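Local coordinates for twin-arginine translocation pathway signal protein (PDB 2RJO) that probably serves as a periplasmic sugar-binding protein, holding beta-D-galactopyranose in the cleft between its two lobes, at residues A204-A209 with D231-G236. Numbering follows the deposited sequence.
Sequences ANDDMA and DGTQPG. With GAL (beta-D-galactopyranose), chain B.
Asp206 and Gly236, in the first turns of helices 206-218 and 234-241, bring their CA atoms to 5.8 Å, the closest pair of CA atoms between 204-209 and 231-236. Asp206 reaches across with its carboxylate; CG stands beside its own backbone N, anti to the carbonyl carbon (chi1 -72°), and OD2 enters the turn that leads into helix 234-241. There OD2 accepts from Thr233 N at 3.1 Å, the amide arriving nearly along the C-O axis with an N-H...O angle of 149°. Gly232 N lies 2.9 Å from the same OD2 but its bond is bent and weak, and Thr233 OG1 adds a long, weak third one. Asp231 CB packs against this OD2, and Gly236, which has no side chain, brings its CA close beside it. Ser248 OG bonds the other oxygen, OD1, and also Gly232 N. Both helices are capped: Asn205 OD1 accepts from the N of selenomethionine Met208 at 3.1 Å from above the amide's carbonyl plane, and Thr233 OG1 accepts weakly from Gly236 N. In this periplasmic binding protein fold, the two loops follow strands 198-203 and 227-228, neighbours in the parallel four-stranded sheet of one lobe, and put Asn205 and Asp231 into the galactose pocket. Asp231 grips two adjacent sugar hydroxyls, OD1 accepting from galactose O3 and OD2 from O2, both at 2.7 Å. Asn205 ND2 donates to that same O2 at 3.1 Å, its amide plane turned 87° from the Asp231 carboxylate. A water donates to Asp231 OD2 at 2.8 Å and accepts weakly from Asp207 N, linking the sugar-binding carboxylate to the start of helix 206-218. Tyr19 and Pro18 of helix 18-34 touch Asp231 and Thr233, respectively.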
loop_
_atom_site.group_PDB
_atom_site.type_symbol
_atom_site.label_atom_id
_atom_site.label_comp_id
_atom_site.label_asym_id
_atom_site.label_seq_id
_atom_site.Cartn_x
_atom_site.Cartn_y
_atom_site.Cartn_z
ATOM N N ALA A 204 -3.354 0.269 10.683
ATOM C CA ALA A 204 -2.905 -0.512 9.530
ATOM C C ALA A 204 -2.279 0.320 8.398
ATOM O O ALA A 204 -1.671 -0.246 7.494
ATOM C CB ALA A 204 -4.058 -1.368 8.992
ATOM N N ASN A 205 -2.454 1.641 8.428
ATOM C CA ASN A 205 -1.843 2.532 7.429
ATOM C C ASN A 205 -1.764 3.949 7.997
ATOM O O ASN A 205 -2.336 4.220 9.050
ATOM C CB ASN A 205 -2.612 2.484 6.092
ATOM C CG ASN A 205 -3.841 3.373 6.069
ATOM O OD1 ASN A 205 -4.543 3.507 7.064
ATOM N ND2 ASN A 205 -4.123 3.961 4.914
ATOM N N ASP A 206 -1.031 4.843 7.334
ATOM C CA ASP A 206 -0.891 6.213 7.830
ATOM C C ASP A 206 -2.172 7.035 7.893
ATOM O O ASP A 206 -2.392 7.764 8.858
ATOM C CB ASP A 206 0.134 7.001 7.001
ATOM C CG ASP A 206 1.560 6.552 7.253
ATOM O OD1 ASP A 206 1.770 5.725 8.164
ATOM O OD2 ASP A 206 2.469 7.029 6.543
ATOM N N ASP A 207 -3.007 6.933 6.863
ATOM C CA ASP A 207 -4.238 7.703 6.832
ATOM C C ASP A 207 -5.078 7.466 8.088
ATOM O O ASP A 207 -5.552 8.419 8.693
ATOM C CB ASP A 207 -5.053 7.369 5.578
ATOM C CG ASP A 207 -5.882 8.546 5.093
ATOM O OD1 ASP A 207 -5.303 9.633 4.877
ATOM O OD2 ASP A 207 -7.115 8.401 4.917
HETATM N N MSE A 208 -5.241 6.204 8.483
HETATM C CA MSE A 208 -6.028 5.879 9.672
HETATM C C MSE A 208 -5.323 6.378 10.940
HETATM O O MSE A 208 -5.973 6.791 11.897
HETATM C CB MSE A 208 -6.295 4.360 9.766
HETATM C CG MSE A 208 -7.108 3.766 8.598
HETATM SE SE MSE A 208 -7.853 2.120 8.899
HETATM C CE MSE A 208 -6.406 1.115 9.044
ATOM N N ALA A 209 -3.996 6.344 10.952
ATOM C CA ALA A 209 -3.247 6.823 12.114
ATOM C C ALA A 209 -3.427 8.332 12.256
ATOM O O ALA A 209 -3.554 8.845 13.366
ATOM C CB ALA A 209 -1.770 6.488 11.967
ATOM N N ASP A 231 3.020 3.242 5.458
ATOM C CA ASP A 231 2.942 3.875 4.144
ATOM C C ASP A 231 4.123 4.824 3.970
ATOM O O ASP A 231 4.715 4.887 2.901
ATOM C CB ASP A 231 1.629 4.655 3.953
ATOM C CG ASP A 231 0.465 3.760 3.512
ATOM O OD1 ASP A 231 0.720 2.592 3.155
ATOM O OD2 ASP A 231 -0.696 4.228 3.513
ATOM N N GLY A 232 4.459 5.552 5.028
ATOM C CA GLY A 232 5.565 6.486 4.963
ATOM C C GLY A 232 5.240 7.703 4.122
ATOM O O GLY A 232 6.124 8.279 3.501
ATOM N N THR A 233 3.971 8.095 4.096
ATOM C CA THR A 233 3.537 9.255 3.326
ATOM C C THR A 233 4.058 10.532 3.987
ATOM O O THR A 233 4.269 10.565 5.198
ATOM C CB THR A 233 1.993 9.324 3.246
ATOM O OG1 THR A 233 1.452 9.576 4.550
ATOM C CG2 THR A 233 1.430 8.012 2.726
ATOM N N GLN A 234 4.264 11.574 3.188
ATOM C CA GLN A 234 4.765 12.843 3.695
ATOM C C GLN A 234 4.039 13.323 4.957
ATOM O O GLN A 234 4.684 13.668 5.940
ATOM C CB GLN A 234 4.709 13.893 2.579
ATOM C CG GLN A 234 4.365 15.312 3.008
ATOM C CD GLN A 234 5.448 15.996 3.834
ATOM O OE1 GLN A 234 5.261 17.133 4.312
ATOM N NE2 GLN A 234 6.585 15.323 4.001
ATOM N N PRO A 235 2.695 13.335 4.955
ATOM C CA PRO A 235 1.983 13.788 6.157
ATOM C C PRO A 235 2.266 12.871 7.337
ATOM O O PRO A 235 2.281 13.309 8.486
ATOM C CB PRO A 235 0.516 13.732 5.741
ATOM C CG PRO A 235 0.566 13.947 4.279
ATOM C CD PRO A 235 1.731 13.057 3.881
ATOM N N GLY A 236 2.476 11.593 7.047
ATOM C CA GLY A 236 2.779 10.649 8.101
ATOM C C GLY A 236 4.161 10.947 8.652
ATOM O O GLY A 236 4.379 10.900 9.866
HETATM C C1 GAL B . -4.222 1.830 0.799
HETATM C C2 GAL B . -3.186 1.699 1.940
HETATM C C3 GAL B . -2.005 0.839 1.439
HETATM C C4 GAL B . -2.542 -0.544 1.030
HETATM C C5 GAL B . -3.594 -0.308 -0.090
HETATM C C6 GAL B . -4.153 -1.650 -0.515
HETATM O O1 GAL B . -5.334 2.616 1.266
HETATM O O2 GAL B . -2.706 2.993 2.301
HETATM O O3 GAL B . -1.042 0.675 2.478
HETATM O O4 GAL B . -3.173 -1.147 2.159
HETATM O O5 GAL B . -4.702 0.513 0.407
HETATM O O6 GAL B . -5.103 -1.415 -1.538
HETATM O O HOH W 1 -2.075 6.615 3.992
#